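Local coordinates for protein uridylate kinase (Archaeoglobus fulgidus, PDB 2IJ9) that probably catalyses the reversible transfer of a phosphate group from ATP to UMP, giving UDP and ADP in pyrimidine nucleotide biosynthesis, at residues Asn33-Val39 and Tyr102-Gly108; Arg71-Met75 and Lys87-Asp91; Asn137-Val141 and Tyr196-Gly200; Lys154-Pro160 and Val214-Ala219. The protein carries 1 engineered substitution. Residues are numbered along the deposited sequence.

Contact 1. Residues Asn33-Val39 and Tyr102-Gly108; sequences NQVFVVV and YRVVVMG
Strands 34-39 and 104-107 run side by side in parallel, their axes 4.7 Å apart at closest and inclined by 14°, with 104-107 the edge strand of this chain, in the central sheet of the amino acid kinase fold. Both keep extended backbone angles, near -118/128 for Val-35 and Val-37. The register pairs Val-35 with Val-104, Phe-36 with Val-105, Val-37 with Val-106 and Val-38 with Met-107. As in any parallel ladder, alternate residues of strand 34-39 bond to both flanks of a partner: Val-35 N to Arg-103 O (3.0 Å), Val-105 N to Val-35 O (3.0 Å), Val-37 N to Val-105 O (2.7 Å), Met-107 N to Val-37 O (2.8 Å) and Val-39 N to Met-107 O (3.1 Å). Val-35, Val-37, Val-104 and Val-106, all t, pack against helices 16-32 and 59-80; Phe-36 (m), Val-38, Val-105 and Met-107 (p) occupy the other face, where helix 92-99 covers Val-105 and Met-107. At the start of the pair the Gln-34 (t, p) amide reaches across: NE2 donates to Tyr-102 O at 3.1 Å, and OE1 accepts a weak bond at 3.3 Å from Arg-103 NH1, itself also weakly bonded to Ser-99 O.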
loop_
_atom_site.group_PDB
_atom_site.type_symbol
_atom_site.label_atom_id
_atom_site.label_comp_id
_atom_site.label_asym_id
_atom_site.label_seq_id
_atom_site.Cartn_x
_atom_site.Cartn_y
_atom_site.Cartn_z
ATOM N N ASN B 33 17.799 -2.375 -28.751
ATOM C CA ASN B 33 17.754 -3.833 -28.615
ATOM C C ASN B 33 16.362 -4.427 -28.488
ATOM O O ASN B 33 15.353 -3.749 -28.729
ATOM C CB ASN B 33 18.562 -4.271 -27.393
ATOM C CG ASN B 33 19.885 -3.551 -27.270
ATOM O OD1 ASN B 33 20.046 -2.685 -26.408
ATOM N ND2 ASN B 33 20.839 -3.900 -28.131
ATOM N N GLN B 34 16.336 -5.706 -28.093
ATOM C CA GLN B 34 15.110 -6.497 -27.911
ATOM C C GLN B 34 14.966 -6.966 -26.460
ATOM O O GLN B 34 15.760 -7.788 -25.966
ATOM C CB GLN B 34 15.110 -7.696 -28.864
ATOM C CG GLN B 34 13.883 -8.595 -28.764
ATOM C CD GLN B 34 12.619 -7.969 -29.336
ATOM O OE1 GLN B 34 12.673 -7.038 -30.147
ATOM N NE2 GLN B 34 11.467 -8.490 -28.921
ATOM N N VAL B 35 13.944 -6.439 -25.788
ATOM C CA VAL B 35 13.796 -6.606 -24.344
ATOM C C VAL B 35 12.572 -7.430 -23.953
ATOM O O VAL B 35 11.439 -7.153 -24.367
ATOM C CB VAL B 35 13.687 -5.241 -23.609
ATOM C CG1 VAL B 35 13.664 -5.448 -22.089
ATOM C CG2 VAL B 35 14.810 -4.284 -24.022
ATOM N N PHE B 36 12.817 -8.443 -23.136
ATOM C CA PHE B 36 11.749 -9.142 -22.467
ATOM C C PHE B 36 11.806 -8.759 -21.000
ATOM O O PHE B 36 12.889 -8.680 -20.416
ATOM C CB PHE B 36 11.946 -10.647 -22.616
ATOM C CG PHE B 36 11.797 -11.142 -24.031
ATOM C CD1 PHE B 36 10.738 -11.976 -24.380
ATOM C CD2 PHE B 36 12.718 -10.776 -25.012
ATOM C CE1 PHE B 36 10.603 -12.427 -25.676
ATOM C CE2 PHE B 36 12.585 -11.222 -26.301
ATOM C CZ PHE B 36 11.531 -12.054 -26.632
ATOM N N VAL B 37 10.646 -8.503 -20.406
ATOM C CA VAL B 37 10.565 -8.189 -18.983
ATOM C C VAL B 37 9.660 -9.168 -18.240
ATOM O O VAL B 37 8.508 -9.375 -18.622
ATOM C CB VAL B 37 10.019 -6.784 -18.752
ATOM C CG1 VAL B 37 10.016 -6.490 -17.268
ATOM C CG2 VAL B 37 10.855 -5.745 -19.481
ATOM N N VAL B 38 10.186 -9.765 -17.180
ATOM C CA VAL B 38 9.386 -10.615 -16.308
ATOM C C VAL B 38 9.198 -9.996 -14.905
ATOM O O VAL B 38 10.112 -9.996 -14.074
ATOM C CB VAL B 38 10.021 -12.003 -16.158
ATOM C CG1 VAL B 38 9.115 -12.931 -15.325
ATOM C CG2 VAL B 38 10.322 -12.589 -17.523
ATOM N N VAL B 39 8.004 -9.487 -14.639
ATOM C CA VAL B 39 7.709 -8.901 -13.347
ATOM C C VAL B 39 7.211 -9.959 -12.347
ATOM O O VAL B 39 6.663 -10.991 -12.722
ATOM C CB VAL B 39 6.667 -7.780 -13.469
ATOM C CG1 VAL B 39 6.890 -6.954 -14.753
ATOM C CG2 VAL B 39 5.288 -8.362 -13.457
ATOM N N TYR B 102 6.851 -6.449 -31.466
ATOM C CA TYR B 102 7.172 -5.416 -30.477
ATOM C C TYR B 102 8.587 -5.535 -29.958
ATOM O O TYR B 102 9.134 -6.639 -29.888
ATOM C CB TYR B 102 6.213 -5.494 -29.310
ATOM C CG TYR B 102 4.803 -5.154 -29.683
ATOM C CD1 TYR B 102 4.406 -3.833 -29.817
ATOM C CD2 TYR B 102 3.866 -6.150 -29.914
ATOM C CE1 TYR B 102 3.104 -3.509 -30.160
ATOM C CE2 TYR B 102 2.559 -5.838 -30.243
ATOM C CZ TYR B 102 2.184 -4.517 -30.370
ATOM O OH TYR B 102 0.889 -4.202 -30.709
ATOM N N ARG B 103 9.173 -4.392 -29.593
ATOM C CA ARG B 103 10.548 -4.360 -29.071
ATOM C C ARG B 103 10.594 -4.672 -27.575
ATOM O O ARG B 103 11.636 -5.053 -27.028
ATOM C CB ARG B 103 11.243 -3.024 -29.374
ATOM C CG ARG B 103 11.403 -2.715 -30.854
ATOM C CD ARG B 103 12.007 -3.874 -31.661
ATOM N NE ARG B 103 11.311 -4.019 -32.943
ATOM C CZ ARG B 103 10.593 -5.081 -33.303
ATOM N NH1 ARG B 103 10.496 -6.130 -32.500
ATOM N NH2 ARG B 103 9.987 -5.102 -34.483
ATOM N N VAL B 104 9.456 -4.506 -26.915
ATOM C CA VAL B 104 9.351 -4.878 -25.519
ATOM C C VAL B 104 8.148 -5.783 -25.268
ATOM O O VAL B 104 7.020 -5.476 -25.643
ATOM C CB VAL B 104 9.374 -3.639 -24.581
ATOM C CG1 VAL B 104 8.900 -3.987 -23.185
ATOM C CG2 VAL B 104 10.778 -3.096 -24.493
ATOM N N VAL B 105 8.421 -6.928 -24.661
ATOM C CA VAL B 105 7.380 -7.801 -24.182
ATOM C C VAL B 105 7.512 -7.885 -22.670
ATOM O O VAL B 105 8.611 -8.000 -22.145
ATOM C CB VAL B 105 7.470 -9.181 -24.834
ATOM C CG1 VAL B 105 6.397 -10.127 -24.271
ATOM C CG2 VAL B 105 7.297 -9.038 -26.336
ATOM N N VAL B 106 6.387 -7.780 -21.977
ATOM C CA VAL B 106 6.362 -7.805 -20.527
ATOM C C VAL B 106 5.380 -8.864 -20.068
ATOM O O VAL B 106 4.184 -8.780 -20.357
ATOM C CB VAL B 106 5.897 -6.450 -19.940
ATOM C CG1 VAL B 106 5.931 -6.498 -18.432
ATOM C CG2 VAL B 106 6.754 -5.287 -20.463
ATOM N N MET B 107 5.880 -9.850 -19.336
ATOM C CA MET B 107 5.023 -10.915 -18.825
ATOM C C MET B 107 5.098 -11.145 -17.319
ATOM O O MET B 107 6.077 -10.785 -16.655
ATOM C CB MET B 107 5.332 -12.232 -19.538
ATOM C CG MET B 107 6.725 -12.770 -19.296
ATOM S SD MET B 107 7.001 -14.122 -20.426
ATOM C CE MET B 107 5.715 -15.199 -19.823
ATOM N N GLY B 108 4.057 -11.788 -16.799
ATOM C CA GLY B 108 4.030 -12.194 -15.405
ATOM C C GLY B 108 4.623 -13.578 -15.315
ATOM O O GLY B 108 5.608 -13.873 -15.992
#

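Contact 2. Residues Arg71-Met75 and Lys87-Asp91; sequences RLNAM and KVPVD
Here the connection leading to helix 92-99 packs on helix 59-80 beside edge strand 104-107 of the amino acid kinase fold, and side chains do all the joining. Residues 71-75 form one turn within helix 59-80, with phi/psi near -60/-43 and Met-75 N bonded to Arg-71 O at 2.9 Å. Residues 87-91 run extended through Val-88 (-91/112) and Pro-89 (-61/148), bend at Val-90 (-111/-6), and reach Asp-91, whose OD1 accepts from Glu-94 N as the N-cap of helix 92-99. The closest CA atoms are those of Arg-71 and Val-88, 6.8 Å apart. Val-88, a t rotamer pointing toward the helix, fits against three of its side chains: CG2 lies 3.8 Å from CG of Met-75 (m, t, p) and 4.2 Å from CB of Ala-74, while CG1 touches CD of Arg-71 at 3.7 Å. Met-75 also packs on Ile-65 of a second subunit. Arg-71 (chi1 m, chi2 -96°, chi3 t, chi4 81°) carries its guanidinium along the connection. Val-90 (p) covers one face of that group, with its CG2 3.2 Å from Arg-71 NH2, while Arg-71 NE bonds weakly to Gly-109 O. Pro-89 turns its ring onto Val-105 and Met-107. The contact is therefore held by apolar and van der Waals packing in which both stem and guanidinium face of Arg-71 take part, its side chain about 6 Å (nearest atoms) from that of Thr-110, a predicted UMP-site residue.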
loop_
_atom_site.group_PDB
_atom_site.type_symbol
_atom_site.label_atom_id
_atom_site.label_comp_id
_atom_site.label_asym_id
_atom_site.label_seq_id
_atom_site.Cartn_x
_atom_site.Cartn_y
_atom_site.Cartn_z
ATOM N N ARG B 71 0.723 -10.692 -13.265
ATOM C CA ARG B 71 0.190 -10.191 -14.532
ATOM C C ARG B 71 -0.315 -8.758 -14.392
ATOM O O ARG B 71 -0.149 -7.946 -15.295
ATOM C CB ARG B 71 -0.953 -11.080 -15.027
ATOM C CG ARG B 71 -0.648 -12.560 -15.103
ATOM C CD ARG B 71 -0.242 -12.971 -16.486
ATOM N NE ARG B 71 0.109 -14.386 -16.530
ATOM C CZ ARG B 71 -0.780 -15.365 -16.615
ATOM N NH1 ARG B 71 -2.073 -15.077 -16.665
ATOM N NH2 ARG B 71 -0.375 -16.627 -16.654
ATOM N N LEU B 72 -0.916 -8.464 -13.242
ATOM C CA LEU B 72 -1.425 -7.135 -12.924
ATOM C C LEU B 72 -0.297 -6.105 -12.789
ATOM O O LEU B 72 -0.356 -5.026 -13.378
ATOM C CB LEU B 72 -2.256 -7.184 -11.639
ATOM C CG LEU B 72 -3.101 -5.952 -11.331
ATOM C CD1 LEU B 72 -3.653 -5.247 -12.579
ATOM C CD2 LEU B 72 -4.219 -6.378 -10.434
ATOM N N ASN B 73 0.727 -6.448 -12.016
ATOM C CA ASN B 73 1.917 -5.637 -11.966
ATOM C C ASN B 73 2.460 -5.400 -13.361
ATOM O O ASN B 73 2.849 -4.283 -13.712
ATOM C CB ASN B 73 2.965 -6.321 -11.109
ATOM C CG ASN B 73 2.562 -6.377 -9.674
ATOM O OD1 ASN B 73 2.803 -7.364 -8.984
ATOM N ND2 ASN B 73 1.922 -5.314 -9.209
ATOM N N ALA B 74 2.457 -6.455 -14.161
ATOM C CA ALA B 74 3.005 -6.386 -15.497
ATOM C C ALA B 74 2.230 -5.380 -16.344
ATOM O O ALA B 74 2.831 -4.583 -17.076
ATOM C CB ALA B 74 2.973 -7.731 -16.119
ATOM N N MET B 75 0.901 -5.412 -16.216
ATOM C CA MET B 75 0.046 -4.478 -16.922
ATOM C C MET B 75 0.431 -3.062 -16.533
ATOM O O MET B 75 0.567 -2.192 -17.380
ATOM C CB MET B 75 -1.416 -4.727 -16.586
ATOM C CG MET B 75 -1.986 -6.045 -17.095
ATOM S SD MET B 75 -3.775 -6.126 -16.855
ATOM C CE MET B 75 -4.242 -5.201 -18.320
ATOM N N LYS B 87 -0.522 -6.621 -24.733
ATOM C CA LYS B 87 -0.995 -7.889 -24.244
ATOM C C LYS B 87 0.055 -8.380 -23.249
ATOM O O LYS B 87 1.241 -8.210 -23.468
ATOM C CB LYS B 87 -1.145 -8.844 -25.437
ATOM C CG LYS B 87 -1.235 -10.330 -25.116
ATOM C CD LYS B 87 -2.633 -10.901 -25.330
ATOM C CE LYS B 87 -2.637 -12.430 -25.140
ATOM N NZ LYS B 87 -3.919 -13.070 -25.558
ATOM N N VAL B 88 -0.384 -8.950 -22.141
ATOM C CA VAL B 88 0.520 -9.696 -21.294
ATOM C C VAL B 88 0.498 -11.164 -21.725
ATOM O O VAL B 88 -0.520 -11.843 -21.544
ATOM C CB VAL B 88 0.132 -9.583 -19.797
ATOM C CG1 VAL B 88 1.003 -10.488 -18.930
ATOM C CG2 VAL B 88 0.269 -8.163 -19.311
ATOM N N PRO B 89 1.616 -11.663 -22.291
ATOM C CA PRO B 89 1.684 -13.073 -22.658
ATOM C C PRO B 89 1.522 -13.982 -21.469
ATOM O O PRO B 89 1.940 -13.633 -20.362
ATOM C CB PRO B 89 3.095 -13.237 -23.220
ATOM C CG PRO B 89 3.833 -12.084 -22.757
ATOM C CD PRO B 89 2.862 -10.964 -22.634
ATOM N N VAL B 90 0.935 -15.147 -21.720
ATOM C CA VAL B 90 0.559 -16.085 -20.678
ATOM C C VAL B 90 1.449 -17.325 -20.780
ATOM O O VAL B 90 1.382 -18.229 -19.939
ATOM C CB VAL B 90 -0.929 -16.442 -20.831
ATOM C CG1 VAL B 90 -1.140 -17.336 -22.044
ATOM C CG2 VAL B 90 -1.478 -17.088 -19.590
ATOM N N ASP B 91 2.269 -17.344 -21.835
ATOM C CA ASP B 91 3.268 -18.392 -22.093
ATOM C C ASP B 91 4.351 -17.872 -23.042
ATOM O O ASP B 91 4.181 -16.847 -23.698
ATOM C CB ASP B 91 2.631 -19.689 -22.633
ATOM C CG ASP B 91 2.080 -19.544 -24.051
ATOM O OD1 ASP B 91 2.842 -19.184 -24.972
ATOM O OD2 ASP B 91 0.876 -19.818 -24.251
#

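Contact 3. Residues Asn137-Val141 and Tyr196-Gly200; sequences NVDGV and YVILG
Tyr-196 opens the last part of strand 195-199, and contact with the irregular segment 137-141 starts at Val-197. This valine (t, CB toward the other segment) sets its CG1 4.0 Å from CG2 of Val-141, also t, while its carbonyl O receives a CA-H...O contact from Gly-140 CA at 3.4 Å. Ile-198 turns its side chain away, onto helix 202-209, and offers its CA to Asp-139 O at 3.6 Å. The segments pass in roughly opposed directions, with 142° between the lines from CA 137 to 141 and from CA 197 to 199. The loop leaves strand 131-136 at the C-terminal ends of the parallel strands of the mixed sheet, the usual nucleotide-binding edge of the amino acid kinase fold; Asn-137 is a predicted ATP-binding residue. At Leu-199, nearest to Asp-139 with CA atoms 4.3 Å apart, the amide N lies 2.9 Å from Val-138 O, but the angle is too poor for a hydrogen bond. Its side chain (t, chi2 130°) places CD1 3.6 Å from Asn-137 O before the chain leaves the strand at Gly-200.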
loop_
_atom_site.group_PDB
_atom_site.type_symbol
_atom_site.label_atom_id
_atom_site.label_comp_id
_atom_site.label_asym_id
_atom_site.label_seq_id
_atom_site.Cartn_x
_atom_site.Cartn_y
_atom_site.Cartn_z
ATOM N N ASN B 137 16.984 -6.845 -5.177
ATOM C CA ASN B 137 17.113 -5.776 -4.184
ATOM C C ASN B 137 18.443 -5.845 -3.439
ATOM O O ASN B 137 18.751 -4.986 -2.613
ATOM C CB ASN B 137 15.919 -5.764 -3.212
ATOM C CG ASN B 137 15.450 -7.158 -2.846
ATOM O OD1 ASN B 137 16.258 -8.076 -2.676
ATOM N ND2 ASN B 137 14.132 -7.327 -2.731
ATOM N N VAL B 138 19.230 -6.874 -3.734
ATOM C CA VAL B 138 20.613 -6.924 -3.257
ATOM C C VAL B 138 21.576 -6.632 -4.418
ATOM O O VAL B 138 21.160 -6.580 -5.578
ATOM C CB VAL B 138 20.951 -8.247 -2.509
ATOM C CG1 VAL B 138 19.904 -8.512 -1.417
ATOM C CG2 VAL B 138 21.053 -9.422 -3.477
ATOM N N ASP B 139 22.854 -6.447 -4.092
ATOM C CA ASP B 139 23.848 -5.903 -5.029
ATOM C C ASP B 139 24.482 -6.960 -5.953
ATOM O O ASP B 139 24.854 -6.665 -7.091
ATOM C CB ASP B 139 24.935 -5.172 -4.233
ATOM C CG ASP B 139 25.627 -4.064 -5.024
ATOM O OD1 ASP B 139 25.531 -4.029 -6.277
ATOM O OD2 ASP B 139 26.285 -3.222 -4.369
ATOM N N GLY B 140 24.611 -8.183 -5.456
ATOM C CA GLY B 140 25.131 -9.278 -6.256
ATOM C C GLY B 140 24.921 -10.572 -5.505
ATOM O O GLY B 140 24.019 -10.679 -4.671
ATOM N N VAL B 141 25.749 -11.564 -5.802
ATOM C CA VAL B 141 25.727 -12.808 -5.048
ATOM C C VAL B 141 26.728 -12.662 -3.920
ATOM O O VAL B 141 27.800 -12.106 -4.121
ATOM C CB VAL B 141 26.099 -14.013 -5.924
ATOM C CG1 VAL B 141 26.004 -15.311 -5.120
ATOM C CG2 VAL B 141 25.185 -14.073 -7.143
ATOM N N TYR B 196 23.500 -11.525 -15.123
ATOM C CA TYR B 196 23.842 -10.521 -14.145
ATOM C C TYR B 196 22.942 -10.729 -12.934
ATOM O O TYR B 196 21.782 -11.141 -13.067
ATOM C CB TYR B 196 23.628 -9.127 -14.724
ATOM C CG TYR B 196 24.746 -8.672 -15.624
ATOM C CD1 TYR B 196 24.827 -9.107 -16.943
ATOM C CD2 TYR B 196 25.728 -7.802 -15.155
ATOM C CE1 TYR B 196 25.851 -8.687 -17.770
ATOM C CE2 TYR B 196 26.758 -7.372 -15.975
ATOM C CZ TYR B 196 26.817 -7.818 -17.281
ATOM O OH TYR B 196 27.845 -7.393 -18.095
ATOM N N VAL B 197 23.493 -10.479 -11.750
ATOM C CA VAL B 197 22.711 -10.440 -10.520
ATOM C C VAL B 197 22.978 -9.082 -9.870
ATOM O O VAL B 197 24.098 -8.815 -9.421
ATOM C CB VAL B 197 23.107 -11.587 -9.574
ATOM C CG1 VAL B 197 22.460 -11.386 -8.201
ATOM C CG2 VAL B 197 22.695 -12.928 -10.188
ATOM N N ILE B 198 21.980 -8.205 -9.854
ATOM C CA ILE B 198 22.267 -6.814 -9.535
ATOM C C ILE B 198 21.241 -6.137 -8.634
ATOM O O ILE B 198 20.114 -6.605 -8.502
ATOM C CB ILE B 198 22.483 -5.972 -10.817
ATOM C CG1 ILE B 198 21.224 -5.987 -11.692
ATOM C CG2 ILE B 198 23.732 -6.461 -11.565
ATOM C CD1 ILE B 198 21.153 -4.837 -12.692
ATOM N N LEU B 199 21.648 -5.041 -8.000
ATOM C CA LEU B 199 20.699 -4.158 -7.370
ATOM C C LEU B 199 19.882 -3.438 -8.456
ATOM O O LEU B 199 20.407 -2.638 -9.244
ATOM C CB LEU B 199 21.408 -3.194 -6.421
ATOM C CG LEU B 199 20.437 -2.415 -5.535
ATOM C CD1 LEU B 199 20.864 -2.494 -4.081
ATOM C CD2 LEU B 199 20.239 -0.957 -6.017
ATOM N N GLY B 200 18.594 -3.756 -8.492
ATOM C CA GLY B 200 17.714 -3.289 -9.541
ATOM C C GLY B 200 17.462 -1.800 -9.534
ATOM O O GLY B 200 16.471 -1.335 -8.974
#

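Contact 4. Residues Lys154-Pro160 and Val214-Ala219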
loop_
_atom_site.group_PDB
_atom_site.type_symbol
_atom_site.label_atom_id
_atom_site.label_comp_id
_atom_site.label_asym_id
_atom_site.label_seq_id
_atom_site.Cartn_x
_atom_site.Cartn_y
_atom_site.Cartn_z
ATOM N N LYS B 154 30.342 -9.571 -2.080
ATOM C CA LYS B 154 29.792 -10.133 -3.315
ATOM C C LYS B 154 30.922 -10.746 -4.151
ATOM O O LYS B 154 32.107 -10.489 -3.901
ATOM C CB LYS B 154 29.011 -9.079 -4.132
ATOM C CG LYS B 154 29.876 -8.197 -5.038
ATOM C CD LYS B 154 29.043 -7.226 -5.864
ATOM C CE LYS B 154 29.941 -6.226 -6.592
ATOM N NZ LYS B 154 29.202 -5.110 -7.261
ATOM N N TYR B 155 30.552 -11.552 -5.139
ATOM C CA TYR B 155 31.512 -12.072 -6.104
ATOM C C TYR B 155 31.338 -11.309 -7.415
ATOM O O TYR B 155 30.305 -11.445 -8.067
ATOM C CB TYR B 155 31.266 -13.556 -6.339
ATOM C CG TYR B 155 31.324 -14.396 -5.085
ATOM C CD1 TYR B 155 32.459 -15.136 -4.787
ATOM C CD2 TYR B 155 30.237 -14.459 -4.201
ATOM C CE1 TYR B 155 32.528 -15.917 -3.642
ATOM C CE2 TYR B 155 30.298 -15.231 -3.047
ATOM C CZ TYR B 155 31.449 -15.968 -2.772
ATOM O OH TYR B 155 31.537 -16.758 -1.638
ATOM N N ASP B 156 32.339 -10.510 -7.795
ATOM C CA ASP B 156 32.246 -9.648 -8.992
ATOM C C ASP B 156 32.116 -10.390 -10.329
ATOM O O ASP B 156 31.536 -9.858 -11.286
ATOM C CB ASP B 156 33.386 -8.635 -9.035
ATOM C CG ASP B 156 33.035 -7.350 -8.320
ATOM O OD1 ASP B 156 32.367 -6.494 -8.933
ATOM O OD2 ASP B 156 33.423 -7.201 -7.142
ATOM N N ARG B 157 32.666 -11.600 -10.391
ATOM C CA ARG B 157 32.287 -12.559 -11.433
ATOM C C ARG B 157 32.190 -13.982 -10.883
ATOM O O ARG B 157 32.646 -14.245 -9.764
ATOM C CB ARG B 157 33.210 -12.494 -12.652
ATOM C CG ARG B 157 34.686 -12.547 -12.346
ATOM C CD ARG B 157 35.451 -13.178 -13.500
ATOM N NE ARG B 157 35.246 -14.626 -13.558
ATOM C CZ ARG B 157 35.924 -15.457 -14.348
ATOM N NH1 ARG B 157 36.862 -14.992 -15.164
ATOM N NH2 ARG B 157 35.664 -16.757 -14.322
ATOM N N LEU B 158 31.577 -14.878 -11.664
ATOM C CA LEU B 158 31.391 -16.291 -11.286
ATOM C C LEU B 158 31.226 -17.153 -12.522
ATOM O O LEU B 158 30.860 -16.661 -13.591
ATOM C CB LEU B 158 30.138 -16.493 -10.416
ATOM C CG LEU B 158 30.155 -16.334 -8.890
ATOM C CD1 LEU B 158 28.813 -16.756 -8.279
ATOM C CD2 LEU B 158 31.298 -17.128 -8.273
ATOM N N SER B 159 31.489 -18.445 -12.367
ATOM C CA SER B 159 31.104 -19.411 -13.375
ATOM C C SER B 159 29.732 -19.880 -12.949
ATOM O O SER B 159 29.422 -19.855 -11.755
ATOM C CB SER B 159 32.029 -20.613 -13.358
ATOM O OG SER B 159 31.510 -21.601 -12.478
ATOM N N PRO B 160 28.899 -20.288 -13.920
ATOM C CA PRO B 160 27.675 -21.049 -13.680
ATOM C C PRO B 160 27.831 -22.101 -12.571
ATOM O O PRO B 160 27.088 -22.064 -11.581
ATOM C CB PRO B 160 27.419 -21.742 -15.029
ATOM C CG PRO B 160 28.325 -21.076 -16.034
ATOM C CD PRO B 160 29.070 -19.973 -15.349
ATOM N N VAL B 214 28.876 -4.731 -13.050
ATOM C CA VAL B 214 27.830 -4.522 -12.050
ATOM C C VAL B 214 27.568 -5.845 -11.337
ATOM O O VAL B 214 27.767 -6.928 -11.899
ATOM C CB VAL B 214 26.510 -3.928 -12.634
ATOM C CG1 VAL B 214 26.518 -2.427 -12.537
ATOM C CG2 VAL B 214 26.320 -4.345 -14.073
ATOM N N GLY B 215 27.158 -5.726 -10.086
ATOM C CA GLY B 215 26.872 -6.854 -9.222
ATOM C C GLY B 215 27.764 -8.056 -9.399
ATOM O O GLY B 215 28.977 -7.999 -9.210
ATOM N N THR B 216 27.138 -9.152 -9.779
ATOM C CA THR B 216 27.831 -10.391 -10.015
ATOM C C THR B 216 27.563 -10.780 -11.460
ATOM O O THR B 216 26.407 -11.024 -11.848
ATOM C CB THR B 216 27.295 -11.485 -9.071
ATOM O OG1 THR B 216 27.548 -11.102 -7.706
ATOM C CG2 THR B 216 27.938 -12.861 -9.385
ATOM N N VAL B 217 28.624 -10.807 -12.263
ATOM C CA VAL B 217 28.500 -11.283 -13.635
ATOM C C VAL B 217 28.705 -12.793 -13.614
ATOM O O VAL B 217 29.523 -13.301 -12.851
ATOM C CB VAL B 217 29.483 -10.596 -14.600
ATOM C CG1 VAL B 217 29.052 -10.837 -16.049
ATOM C CG2 VAL B 217 29.572 -9.093 -14.311
ATOM N N ILE B 218 27.915 -13.512 -14.404
ATOM C CA ILE B 218 28.031 -14.962 -14.471
ATOM C C ILE B 218 28.096 -15.368 -15.942
ATOM O O ILE B 218 27.195 -15.031 -16.721
ATOM C CB ILE B 218 26.870 -15.675 -13.719
ATOM C CG1 ILE B 218 26.667 -15.035 -12.340
ATOM C CG2 ILE B 218 27.132 -17.187 -13.613
ATOM C CD1 ILE B 218 25.922 -15.884 -11.348
ATOM N N ALA B 219 29.180 -16.057 -16.319
ATOM C CA ALA B 219 29.419 -16.477 -17.714
ATOM C C ALA B 219 30.310 -17.716 -17.821
ATOM O O ALA B 219 31.118 -17.995 -16.937
ATOM C CB ALA B 219 30.007 -15.327 -18.533
#
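Leu-158, Thr-216 and Gly-215 lose the most surface in this contact, and together they illustrate how a short parallel pairing is built and then terminated. Leu-158 stands opposite Ile-218 (CA atoms 4.8 Å apart), with its CB 4.2 Å from Ile-218 CG1 and its CD1 4.1 Å from Thr-216 CG2. Its backbone bonds to the residues either side of Ile-218: Leu-158 N donates weakly to Val-217 O at 2.8 Å, and Leu-158 O accepts from Ala-219 N at 3.3 Å. One step earlier in the ladder, Val-217 N reaches Asp-156 O at 3.2 Å. Thr-216 adds a side-chain link, its OG1 donating to Tyr-155 O at 2.8 Å and accepting from Val-141 N, so that one hydroxyl joins three pieces of chain. Gly-215 takes a positive phi (36°), which favours glycine, and its O lies 3.3 Å from CE of Lys-154, whose extended side chain reaches across to it. At the other end Pro-160 CD packs 3.8 Å from Ile-218 CG2, just after Ser-159, the N-cap of helix 160-166. That helix covers Leu-158 and Ile-218 through Leu-163, while strand 216-218 lies between edge strand 157-158 and strand 195-199, to which it runs antiparallel.

In the fold
The four contacts sample both ends of one mixed sheet. Contact 1 joins its first two strands, 104-107 and 34-39; at the far end contact 4 pairs 216-218 with 157-158, and contact 3 borders strand 195-199, the neighbour of 216-218. Contact 2, whose segments fall in sequence between those of contact 1, lies about 10 Å from it between centres, Pro-89 and Ala-74 packing on its strands. Contacts 3 and 4, also about 10 Å apart, alternate along the chain and so interlock; contacts 1 and 4 are about 23 Å apart between centres. Predicted UMP-site residues lie near contacts 1 and 2, several for ATP, such as Asn-137 and Tyr-142, at contacts 3 and 4, consistent with nucleotides side by side along the parallel strands' C-terminal ends.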